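Local coordinates for protein L-Ala-D/L-Glu epimerase, a muconate lactonizing enzyme (PDB 3FCP) that belongs to the enolase superfamily, joining an N-terminal domain to a TIM-barrel-like domain that binds a magnesium ion, at residues 305-310 against 341-346; 315-320 against 326-331; 47-52 against 356-361; 271-276 against 285-290. All blocks are in the same frame, centred on the assembly; numbering follows the deposited sequence.

Contact 1: residues 305-310 against 341-346; sequences EGTVGT and VPLTFA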
loop_
_atom_site.group_PDB
_atom_site.type_symbol
_atom_site.label_atom_id
_atom_site.label_comp_id
_atom_site.label_asym_id
_atom_site.label_seq_id
_atom_site.Cartn_x
_atom_site.Cartn_y
_atom_site.Cartn_z
ATOM N N GLU A 305 -38.549 -14.418 5.194
ATOM C CA GLU A 305 -39.286 -14.628 6.433
ATOM C C GLU A 305 -40.785 -14.485 6.194
ATOM O O GLU A 305 -41.211 -13.863 5.218
ATOM C CB GLU A 305 -38.898 -13.571 7.481
ATOM C CG GLU A 305 -37.511 -13.678 8.100
ATOM C CD GLU A 305 -36.402 -13.097 7.239
ATOM O OE1 GLU A 305 -36.690 -12.433 6.217
ATOM O OE2 GLU A 305 -35.227 -13.300 7.603
ATOM N N GLY A 306 -41.577 -15.063 7.098
ATOM C CA GLY A 306 -43.016 -14.923 7.026
ATOM C C GLY A 306 -43.323 -13.541 7.589
ATOM O O GLY A 306 -42.434 -12.690 7.646
ATOM N N THR A 307 -44.555 -13.314 8.033
ATOM C CA THR A 307 -44.947 -12.016 8.564
ATOM C C THR A 307 -44.200 -11.548 9.820
ATOM O O THR A 307 -43.867 -10.370 9.931
ATOM C CB THR A 307 -46.467 -11.973 8.848
ATOM O OG1 THR A 307 -47.181 -12.178 7.622
ATOM C CG2 THR A 307 -46.873 -10.625 9.441
ATOM N N VAL A 308 -43.936 -12.452 10.761
ATOM C CA VAL A 308 -43.239 -12.055 11.987
ATOM C C VAL A 308 -41.828 -11.526 11.716
ATOM O O VAL A 308 -41.503 -10.393 12.082
ATOM C CB VAL A 308 -43.157 -13.227 12.993
ATOM C CG1 VAL A 308 -42.339 -12.804 14.211
ATOM C CG2 VAL A 308 -44.578 -13.642 13.436
ATOM N N GLY A 309 -41.001 -12.346 11.070
ATOM C CA GLY A 309 -39.638 -11.948 10.763
ATOM C C GLY A 309 -39.570 -10.767 9.809
ATOM O O GLY A 309 -38.658 -9.939 9.878
ATOM N N THR A 310 -40.538 -10.692 8.902
ATOM C CA THR A 310 -40.582 -9.602 7.947
ATOM C C THR A 310 -40.888 -8.280 8.632
ATOM O O THR A 310 -40.190 -7.296 8.402
ATOM C CB THR A 310 -41.620 -9.879 6.844
ATOM O OG1 THR A 310 -41.152 -10.957 6.025
ATOM C CG2 THR A 310 -41.840 -8.646 5.977
ATOM N N VAL A 341 -53.351 -11.542 11.686
ATOM C CA VAL A 341 -53.561 -10.536 10.642
ATOM C C VAL A 341 -52.261 -10.216 9.889
ATOM O O VAL A 341 -51.271 -9.784 10.486
ATOM C CB VAL A 341 -54.122 -9.230 11.244
ATOM C CG1 VAL A 341 -54.324 -8.188 10.149
ATOM C CG2 VAL A 341 -55.431 -9.513 11.962
ATOM N N PRO A 342 -52.252 -10.421 8.562
ATOM C CA PRO A 342 -51.064 -10.150 7.747
ATOM C C PRO A 342 -50.834 -8.659 7.510
ATOM O O PRO A 342 -51.707 -7.834 7.782
ATOM C CB PRO A 342 -51.370 -10.889 6.452
ATOM C CG PRO A 342 -52.852 -10.682 6.323
ATOM C CD PRO A 342 -53.347 -10.958 7.731
ATOM N N LEU A 343 -49.646 -8.326 7.010
ATOM C CA LEU A 343 -49.288 -6.943 6.707
ATOM C C LEU A 343 -50.016 -6.534 5.431
ATOM O O LEU A 343 -50.379 -7.383 4.621
ATOM C CB LEU A 343 -47.779 -6.828 6.470
ATOM C CG LEU A 343 -46.850 -7.201 7.626
ATOM C CD1 LEU A 343 -45.417 -7.275 7.122
ATOM C CD2 LEU A 343 -46.985 -6.180 8.732
ATOM N N THR A 344 -50.226 -5.239 5.242
ATOM C CA THR A 344 -50.890 -4.784 4.032
ATOM C C THR A 344 -49.853 -4.259 3.042
ATOM O O THR A 344 -49.078 -3.349 3.352
ATOM C CB THR A 344 -51.914 -3.670 4.329
ATOM O OG1 THR A 344 -51.227 -2.440 4.580
ATOM C CG2 THR A 344 -52.748 -4.030 5.548
ATOM N N PHE A 345 -49.832 -4.862 1.858
ATOM C CA PHE A 345 -48.920 -4.467 0.792
ATOM C C PHE A 345 -49.767 -3.768 -0.270
ATOM O O PHE A 345 -50.937 -4.105 -0.448
ATOM C CB PHE A 345 -48.254 -5.697 0.171
ATOM C CG PHE A 345 -47.261 -6.387 1.073
ATOM C CD1 PHE A 345 -45.892 -6.155 0.929
ATOM C CD2 PHE A 345 -47.690 -7.287 2.044
ATOM C CE1 PHE A 345 -44.967 -6.814 1.735
ATOM C CE2 PHE A 345 -46.773 -7.952 2.857
ATOM C CZ PHE A 345 -45.406 -7.715 2.700
ATOM N N ALA A 346 -49.185 -2.800 -0.966
ATOM C CA ALA A 346 -49.903 -2.079 -2.009
ATOM C C ALA A 346 -49.001 -1.069 -2.696
ATOM O O ALA A 346 -48.128 -0.468 -2.062
ATOM C CB ALA A 346 -51.115 -1.369 -1.420
HETATM O O HOH W 1 -47.924 -10.195 6.122
#
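T307 and L343 make the apolar part of this contact. Methyl CG2 of T307 lies 3.9 Å from the branch carbon CG of L343, the two side chains pointing past one another from opposing sides. One helical turn on, T310 offers its own methyl, CG2, at 4.0 Å from CD1 of L343. In both threonines CG2 stands anti to the backbone N (chi1 of OG1 is -61° in T307 and -69° in T310), and the leucine is met by two methyls in a row along one helix flank. The polar link runs through one water, which accepts from L343 N at 2.7 Å and donates to T307 OG1 at 2.6 Å, tying the loop backbone to the first turn of the helix. T310 OG1 turns instead to its own helix: it donates to G306 O at 2.7 Å from above the carbonyl plane. That oxygen also takes T310 N at 3.0 Å, a double grip from one residue. G306 is the N-cap, and in the opening turn T307 N donates to D337 OD2, and the amides of G306 and G309 to E51. The arrangement belongs to the (β/α)7β-type barrel of the enolase superfamily: the start of helix 307-317, which follows barrel strand 297-300, is covered by the chain leading into the small antiparallel hairpin 345-346/349-351.

Contact 2: residues 315-320 against 326-331; sequences HAWSTL and TEMFGP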
loop_
_atom_site.group_PDB
_atom_site.type_symbol
_atom_site.label_atom_id
_atom_site.label_comp_id
_atom_site.label_asym_id
_atom_site.label_seq_id
_atom_site.Cartn_x
_atom_site.Cartn_y
_atom_site.Cartn_z
ATOM N N HIS A 315 -39.385 -2.889 11.043
ATOM C CA HIS A 315 -39.285 -1.920 12.134
ATOM C C HIS A 315 -37.879 -1.320 12.170
ATOM O O HIS A 315 -37.715 -0.124 12.417
ATOM C CB HIS A 315 -39.622 -2.576 13.471
ATOM C CG HIS A 315 -41.091 -2.636 13.756
ATOM N ND1 HIS A 315 -41.835 -1.519 14.072
ATOM C CD2 HIS A 315 -41.960 -3.674 13.747
ATOM C CE1 HIS A 315 -43.096 -1.865 14.245
ATOM N NE2 HIS A 315 -43.200 -3.168 14.054
ATOM N N ALA A 316 -36.874 -2.160 11.920
ATOM C CA ALA A 316 -35.482 -1.720 11.892
ATOM C C ALA A 316 -35.219 -0.870 10.645
ATOM O O ALA A 316 -34.626 0.208 10.730
ATOM C CB ALA A 316 -34.544 -2.934 11.913
ATOM N N TRP A 317 -35.677 -1.349 9.490
ATOM C CA TRP A 317 -35.483 -0.626 8.231
ATOM C C TRP A 317 -36.101 0.774 8.261
ATOM O O TRP A 317 -35.576 1.705 7.645
ATOM C CB TRP A 317 -36.099 -1.400 7.056
ATOM C CG TRP A 317 -35.551 -2.791 6.779
ATOM C CD1 TRP A 317 -36.117 -3.738 5.961
ATOM C CD2 TRP A 317 -34.370 -3.398 7.330
ATOM N NE1 TRP A 317 -35.367 -4.886 5.970
ATOM C CE2 TRP A 317 -34.292 -4.709 6.804
ATOM C CE3 TRP A 317 -33.373 -2.963 8.219
ATOM C CZ2 TRP A 317 -33.256 -5.595 7.140
ATOM C CZ3 TRP A 317 -32.345 -3.843 8.555
ATOM C CH2 TRP A 317 -32.295 -5.146 8.016
ATOM N N SER A 318 -37.212 0.920 8.981
ATOM C CA SER A 318 -37.915 2.200 9.070
ATOM C C SER A 318 -37.099 3.308 9.715
ATOM O O SER A 318 -37.338 4.491 9.474
ATOM C CB SER A 318 -39.220 2.043 9.861
ATOM O OG SER A 318 -38.975 1.972 11.258
ATOM N N THR A 319 -36.140 2.933 10.547
ATOM C CA THR A 319 -35.332 3.931 11.230
ATOM C C THR A 319 -34.137 4.392 10.403
ATOM O O THR A 319 -33.402 5.281 10.831
ATOM C CB THR A 319 -34.765 3.381 12.535
ATOM O OG1 THR A 319 -33.756 2.411 12.227
ATOM C CG2 THR A 319 -35.868 2.721 13.366
ATOM N N LEU A 320 -33.957 3.815 9.218
ATOM C CA LEU A 320 -32.792 4.143 8.392
ATOM C C LEU A 320 -33.085 4.633 6.984
ATOM O O LEU A 320 -34.126 4.321 6.416
ATOM C CB LEU A 320 -31.902 2.900 8.254
ATOM C CG LEU A 320 -31.452 2.168 9.516
ATOM C CD1 LEU A 320 -31.025 0.738 9.165
ATOM C CD2 LEU A 320 -30.322 2.951 10.162
ATOM N N THR A 326 -36.124 -2.053 -0.099
ATOM C CA THR A 326 -36.120 -3.337 0.605
ATOM C C THR A 326 -36.703 -4.435 -0.270
ATOM O O THR A 326 -37.328 -4.163 -1.304
ATOM C CB THR A 326 -36.967 -3.305 1.912
ATOM O OG1 THR A 326 -38.319 -3.685 1.617
ATOM C CG2 THR A 326 -36.977 -1.905 2.527
ATOM N N GLU A 327 -36.497 -5.677 0.155
ATOM C CA GLU A 327 -37.018 -6.845 -0.541
ATOM C C GLU A 327 -37.876 -7.655 0.434
ATOM O O GLU A 327 -37.814 -8.885 0.466
ATOM C CB GLU A 327 -35.865 -7.709 -1.072
ATOM C CG GLU A 327 -34.748 -7.952 -0.059
ATOM C CD GLU A 327 -33.680 -8.890 -0.577
ATOM O OE1 GLU A 327 -33.393 -8.853 -1.792
ATOM O OE2 GLU A 327 -33.113 -9.653 0.232
ATOM N N MET A 328 -38.685 -6.964 1.231
ATOM C CA MET A 328 -39.521 -7.652 2.208
ATOM C C MET A 328 -40.866 -8.167 1.682
ATOM O O MET A 328 -41.937 -7.788 2.168
ATOM C CB MET A 328 -39.710 -6.759 3.433
ATOM C CG MET A 328 -38.750 -7.132 4.587
ATOM S SD MET A 328 -36.988 -7.119 4.195
ATOM C CE MET A 328 -36.807 -8.265 3.288
ATOM N N PHE A 329 -40.787 -9.067 0.702
ATOM C CA PHE A 329 -41.970 -9.661 0.077
ATOM C C PHE A 329 -42.203 -11.109 0.518
ATOM O O PHE A 329 -43.092 -11.793 -0.005
ATOM C CB PHE A 329 -41.822 -9.603 -1.449
ATOM C CG PHE A 329 -40.602 -10.317 -1.972
ATOM C CD1 PHE A 329 -40.565 -11.706 -2.035
ATOM C CD2 PHE A 329 -39.484 -9.597 -2.386
ATOM C CE1 PHE A 329 -39.436 -12.371 -2.499
ATOM C CE2 PHE A 329 -38.344 -10.254 -2.854
ATOM C CZ PHE A 329 -38.321 -11.645 -2.911
ATOM N N GLY A 330 -41.402 -11.564 1.477
ATOM C CA GLY A 330 -41.509 -12.925 1.976
ATOM C C GLY A 330 -42.920 -13.431 2.244
ATOM O O GLY A 330 -43.261 -14.537 1.824
ATOM N N PRO A 331 -43.764 -12.655 2.942
ATOM C CA PRO A 331 -45.136 -13.089 3.232
ATOM C C PRO A 331 -45.977 -13.335 1.980
ATOM O O PRO A 331 -46.873 -14.176 1.986
ATOM C CB PRO A 331 -45.696 -11.937 4.071
ATOM C CG PRO A 331 -44.482 -11.386 4.747
ATOM C CD PRO A 331 -43.468 -11.384 3.625
#
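W317 and M328 meet through the indole edge. The thioether sulfur SD of M328 lies in the ring plane beside the pyrrole N-H, and W317 NE1 gives it a weak hydrogen bond of 3.3 Å with an N-H...S angle of 153°. The same placement makes a Met-aromatic contact of the edge type, SD being 4.4 Å from the centroid of the five-membered ring of W317. The tryptophan holds CG anti to its carbonyl carbon (chi1 -61°), which sends the indole toward 326-331. M328 arrives by a folded route: chi1 of -99° is off the staggered values, and further bends at chi2 and chi3 bring SD to NE1. The two side chains lie crosswise. The backbone of M328 is itself curled, as the centre of an inverse gamma turn. T326 completes the contact with its methyl, CG2 coming obliquely to 4.0 Å from W317 CD1. Its hydroxyl OG1 bonds to P138 O, which, with a weak bond from M328 N, probably limits the rotation of the side chain. A type I turn starts at W317; its T319 and S318 hydroxyls donate back to A316 O and H315 O of the helix. The tryptophan lies among L137 of strand 136-143, V284 of helix 283-294 and L273 of strand 270-273, while backbone bonds from T326 to L140 and from E327 to G300 put this loop between strands 136-143 and 297-300, consistent with closing the barrel there.

Contact 3: residues 47-52 against 356-361; sequences CGIGEA and PGLGVE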
loop_
_atom_site.group_PDB
_atom_site.type_symbol
_atom_site.label_atom_id
_atom_site.label_comp_id
_atom_site.label_asym_id
_atom_site.label_seq_id
_atom_site.Cartn_x
_atom_site.Cartn_y
_atom_site.Cartn_z
ATOM N N CYS A 47 -45.951 -11.461 26.583
ATOM C CA CYS A 47 -45.259 -12.366 25.677
ATOM C C CYS A 47 -44.757 -11.612 24.454
ATOM O O CYS A 47 -45.362 -10.627 24.023
ATOM C CB CYS A 47 -46.182 -13.498 25.216
ATOM S SG CYS A 47 -46.636 -14.687 26.502
ATOM N N GLY A 48 -43.645 -12.086 23.902
ATOM C CA GLY A 48 -43.072 -11.482 22.714
ATOM C C GLY A 48 -42.814 -12.607 21.731
ATOM O O GLY A 48 -42.500 -13.723 22.148
ATOM N N ILE A 49 -42.964 -12.346 20.436
ATOM C CA ILE A 49 -42.716 -13.397 19.460
ATOM C C ILE A 49 -41.611 -13.009 18.490
ATOM O O ILE A 49 -41.316 -11.826 18.294
ATOM C CB ILE A 49 -43.990 -13.769 18.652
ATOM C CG1 ILE A 49 -44.559 -12.532 17.959
ATOM C CG2 ILE A 49 -45.017 -14.424 19.575
ATOM C CD1 ILE A 49 -45.750 -12.835 17.054
ATOM N N GLY A 50 -41.001 -14.020 17.886
ATOM C CA GLY A 50 -39.923 -13.770 16.950
ATOM C C GLY A 50 -39.844 -14.867 15.916
ATOM O O GLY A 50 -40.482 -15.912 16.064
ATOM N N GLU A 51 -39.048 -14.640 14.878
ATOM C CA GLU A 51 -38.906 -15.616 13.805
ATOM C C GLU A 51 -37.491 -15.717 13.251
ATOM O O GLU A 51 -36.834 -14.708 13.021
ATOM C CB GLU A 51 -39.844 -15.253 12.649
ATOM C CG GLU A 51 -39.756 -16.209 11.471
ATOM C CD GLU A 51 -40.599 -15.765 10.279
ATOM O OE1 GLU A 51 -41.516 -14.940 10.463
ATOM O OE2 GLU A 51 -40.346 -16.255 9.159
ATOM N N ALA A 52 -37.037 -16.944 13.032
ATOM C CA ALA A 52 -35.722 -17.186 12.442
ATOM C C ALA A 52 -36.010 -18.142 11.292
ATOM O O ALA A 52 -36.437 -19.278 11.507
ATOM C CB ALA A 52 -34.778 -17.824 13.450
ATOM N N PRO A 356 -48.415 -1.256 19.698
ATOM C CA PRO A 356 -47.347 -1.755 20.581
ATOM C C PRO A 356 -46.638 -3.026 20.114
ATOM O O PRO A 356 -47.275 -3.972 19.663
ATOM C CB PRO A 356 -48.065 -1.950 21.916
ATOM C CG PRO A 356 -49.148 -0.884 21.872
ATOM C CD PRO A 356 -49.664 -1.049 20.457
ATOM N N GLY A 357 -45.314 -3.041 20.241
ATOM C CA GLY A 357 -44.536 -4.196 19.828
ATOM C C GLY A 357 -44.362 -4.294 18.325
ATOM O O GLY A 357 -44.269 -3.278 17.629
ATOM N N LEU A 358 -44.311 -5.521 17.819
ATOM C CA LEU A 358 -44.155 -5.746 16.386
ATOM C C LEU A 358 -45.406 -5.328 15.627
ATOM O O LEU A 358 -45.336 -4.928 14.463
ATOM C CB LEU A 358 -43.877 -7.225 16.112
ATOM C CG LEU A 358 -42.539 -7.785 16.593
ATOM C CD1 LEU A 358 -42.591 -9.302 16.583
ATOM C CD2 LEU A 358 -41.422 -7.274 15.688
ATOM N N GLY A 359 -46.558 -5.447 16.280
ATOM C CA GLY A 359 -47.804 -5.093 15.626
ATOM C C GLY A 359 -48.504 -6.293 15.003
ATOM O O GLY A 359 -49.477 -6.133 14.275
ATOM N N VAL A 360 -48.000 -7.496 15.262
ATOM C CA VAL A 360 -48.623 -8.707 14.739
ATOM C C VAL A 360 -48.826 -9.674 15.890
ATOM O O VAL A 360 -48.055 -9.683 16.856
ATOM C CB VAL A 360 -47.772 -9.385 13.632
ATOM C CG1 VAL A 360 -47.684 -8.465 12.415
ATOM C CG2 VAL A 360 -46.387 -9.720 14.156
ATOM N N GLU A 361 -49.866 -10.492 15.787
ATOM C CA GLU A 361 -50.202 -11.442 16.841
ATOM C C GLU A 361 -50.182 -12.876 16.322
ATOM O O GLU A 361 -50.520 -13.139 15.167
ATOM C CB GLU A 361 -51.597 -11.115 17.384
ATOM C CG GLU A 361 -51.805 -11.416 18.856
ATOM C CD GLU A 361 -51.067 -10.442 19.761
ATOM O OE1 GLU A 361 -49.820 -10.470 19.780
ATOM O OE2 GLU A 361 -51.735 -9.642 20.450
#
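I49 holds CG1 between its backbone N and carbonyl carbon (chi1 57°), the crowded position, and an extended chi2 (175°) carries CD1 out toward the loop 356-361. From that loop L358 answers with CG anti to its carbonyl carbon (chi1 -68°), which brings CD1 to 4.0 Å from CG1 of I49, the two side chains crossing at a slant. The same methyl, L358 CD1, also presses to 3.3 Å on I49 O, a close approach of carbon to a carbonyl oxygen. The tip of the isoleucine, CD1, reaches V360, at 3.9 Å from its O and 4.3 Å from its CG2. On either side of L358 the loop takes positive phi at G357 and G359, and the backbone angles of G359 by themselves call for glycine. With no polar pair between the segments, the direct contact is essentially one of dispersion, and the polar matching is done by a third party: D115 of helix 103-121 accepts hydrogen bonds from I49 N (OD2) and L358 N (OD1), while L358 O takes one from H315 NE2. The chemistry implies an interdomain seam where aliphatic groups of strand 47-53, outermost in its sheet within this chain, and loop 356-361 meet, and one carboxylate bonds to both backbones.

Contact 4: residues 271-276 against 285-290; sequences YALKIA and LALARV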
loop_
_atom_site.group_PDB
_atom_site.type_symbol
_atom_site.label_atom_id
_atom_site.label_comp_id
_atom_site.label_asym_id
_atom_site.label_seq_id
_atom_site.Cartn_x
_atom_site.Cartn_y
_atom_site.Cartn_z
ATOM N N TYR A 271 -24.678 -2.433 1.290
ATOM C CA TYR A 271 -24.778 -3.655 2.082
ATOM C C TYR A 271 -26.230 -4.121 2.194
ATOM O O TYR A 271 -27.151 -3.316 2.404
ATOM C CB TYR A 271 -24.254 -3.453 3.513
ATOM C CG TYR A 271 -22.760 -3.275 3.678
ATOM C CD1 TYR A 271 -21.866 -3.615 2.659
ATOM C CD2 TYR A 271 -22.233 -2.821 4.891
ATOM C CE1 TYR A 271 -20.493 -3.514 2.844
ATOM C CE2 TYR A 271 -20.858 -2.718 5.088
ATOM C CZ TYR A 271 -19.995 -3.066 4.059
ATOM O OH TYR A 271 -18.639 -2.960 4.245
ATOM N N ALA A 272 -26.430 -5.428 2.059
ATOM C CA ALA A 272 -27.760 -6.011 2.197
ATOM C C ALA A 272 -27.941 -6.330 3.677
ATOM O O ALA A 272 -27.506 -7.380 4.144
ATOM C CB ALA A 272 -27.876 -7.297 1.365
ATOM N N LEU A 273 -28.564 -5.420 4.419
ATOM C CA LEU A 273 -28.801 -5.641 5.842
ATOM C C LEU A 273 -29.862 -6.732 6.019
ATOM O O LEU A 273 -30.865 -6.750 5.303
ATOM C CB LEU A 273 -29.303 -4.355 6.511
ATOM C CG LEU A 273 -28.500 -3.064 6.349
ATOM C CD1 LEU A 273 -29.262 -1.899 6.980
ATOM C CD2 LEU A 273 -27.136 -3.229 7.000
ATOM N N LYS A 274 -29.626 -7.652 6.951
ATOM C CA LYS A 274 -30.589 -8.715 7.246
ATOM C C LYS A 274 -30.523 -8.988 8.741
ATOM O O LYS A 274 -29.443 -9.212 9.283
ATOM C CB LYS A 274 -30.261 -9.995 6.463
ATOM C CG LYS A 274 -30.414 -9.849 4.941
ATOM C CD LYS A 274 -30.225 -11.173 4.222
ATOM C CE LYS A 274 -30.383 -11.002 2.702
ATOM N NZ LYS A 274 -30.245 -12.294 1.997
ATOM N N ILE A 275 -31.669 -8.977 9.417
ATOM C CA ILE A 275 -31.639 -9.205 10.856
ATOM C C ILE A 275 -31.084 -10.581 11.209
ATOM O O ILE A 275 -30.383 -10.725 12.218
ATOM C CB ILE A 275 -33.041 -8.993 11.516
ATOM C CG1 ILE A 275 -34.044 -10.044 11.046
ATOM C CG2 ILE A 275 -33.556 -7.592 11.195
ATOM C CD1 ILE A 275 -35.407 -9.925 11.760
ATOM N N ALA A 276 -31.360 -11.578 10.364
ATOM C CA ALA A 276 -30.883 -12.946 10.600
ATOM C C ALA A 276 -29.359 -13.059 10.597
ATOM O O ALA A 276 -28.786 -13.835 11.367
ATOM C CB ALA A 276 -31.472 -13.905 9.552
ATOM N N LEU A 285 -28.527 -2.775 13.447
ATOM C CA LEU A 285 -28.316 -1.330 13.410
ATOM C C LEU A 285 -26.848 -0.923 13.550
ATOM O O LEU A 285 -26.446 0.125 13.036
ATOM C CB LEU A 285 -29.156 -0.638 14.494
ATOM C CG LEU A 285 -30.666 -0.849 14.348
ATOM C CD1 LEU A 285 -31.402 -0.163 15.495
ATOM C CD2 LEU A 285 -31.132 -0.288 13.010
ATOM N N ALA A 286 -26.047 -1.738 14.239
ATOM C CA ALA A 286 -24.622 -1.421 14.385
ATOM C C ALA A 286 -23.959 -1.517 13.005
ATOM O O ALA A 286 -23.144 -0.677 12.627
ATOM C CB ALA A 286 -23.949 -2.390 15.367
ATOM N N LEU A 287 -24.323 -2.550 12.254
ATOM C CA LEU A 287 -23.786 -2.749 10.911
ATOM C C LEU A 287 -24.219 -1.560 10.052
ATOM O O LEU A 287 -23.435 -1.019 9.268
ATOM C CB LEU A 287 -24.351 -4.036 10.304
ATOM C CG LEU A 287 -23.572 -4.835 9.255
ATOM C CD1 LEU A 287 -24.579 -5.510 8.339
ATOM C CD2 LEU A 287 -22.601 -3.965 8.463
ATOM N N ALA A 288 -25.472 -1.154 10.197
ATOM C CA ALA A 288 -25.982 -0.020 9.427
ATOM C C ALA A 288 -25.171 1.252 9.699
ATOM O O ALA A 288 -24.820 1.977 8.769
ATOM C CB ALA A 288 -27.456 0.219 9.749
ATOM N N ARG A 289 -24.867 1.525 10.967
ATOM C CA ARG A 289 -24.100 2.724 11.309
ATOM C C ARG A 289 -22.661 2.665 10.781
ATOM O O ARG A 289 -22.095 3.686 10.401
ATOM C CB ARG A 289 -24.098 2.948 12.827
ATOM C CG ARG A 289 -25.480 3.205 13.437
ATOM C CD ARG A 289 -26.214 4.375 12.779
ATOM N NE ARG A 289 -27.493 4.656 13.437
ATOM C CZ ARG A 289 -28.460 5.410 12.917
ATOM N NH1 ARG A 289 -28.306 5.963 11.722
ATOM N NH2 ARG A 289 -29.580 5.625 13.596
ATOM N N VAL A 290 -22.072 1.475 10.777
ATOM C CA VAL A 290 -20.718 1.296 10.258
ATOM C C VAL A 290 -20.773 1.657 8.781
ATOM O O VAL A 290 -19.948 2.422 8.276
ATOM C CB VAL A 290 -20.250 -0.179 10.396
ATOM C CG1 VAL A 290 -18.994 -0.432 9.542
ATOM C CG2 VAL A 290 -19.968 -0.496 11.868
#
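L287 reaches from its helix to both Y271 and L273 of the strand. Its CB stays at the margin, 4.4 Å from CD2 of L273. Next along, CG is only roughly anti to the backbone N (chi1 -152°), and an off-staggered chi2 of -149° splits the two methyls between the strand residues. CD1 meets CD2 of L273 at 3.7 Å, the two leucines running alongside with opposed directions. CD2 goes to the tyrosine, 3.8 Å from CD2 and 4.0 Å from CE2 of Y271, whose side chain stands nearly perpendicular to that of L287. The other methyl of L273, CD1, rests 3.9 Å from CB of A288. All four residues are buried, and Y271 OH finds its polar partner at G259 O. A272 and, just after the strand residues, K274 point away from the helix; K274 NZ bonds D250, a magnesium ligand. On the helix, A286 and V290 also pack on a second subunit. Strand 271-273 and helix 285-290 run nearly antiparallel, at 159° with axes 9.6 Å apart. As strand 297-300 follows, parallel to and beside 270-273, this is the strand-to-helix layer of a beta-alpha-beta crossover, the repeating unit of the TIM barrel.

How the contacts relate
Contacts 2 and 4 are wholly buried in the barrel domain and meet directly, L320 packing on A288. Contact 3 is also largely buried but crosses between domains, whereas contact 1 is the half-open one, with P342 exposed. Helix 307-317 serves contacts 1 and 2, through its first turn and its last part, and T310 touches M328 between them; hydrogen bonds join contact 3 to both. Chemistry differs with place: purely aliphatic and aromatic between strand and helix in contact 4, sulfur at an indole edge in contact 2, aliphatic beside backbone carbonyls at the domain seam in contact 3, and threonine methyls on leucine plus a water bridge in contact 1, nearest to solvent.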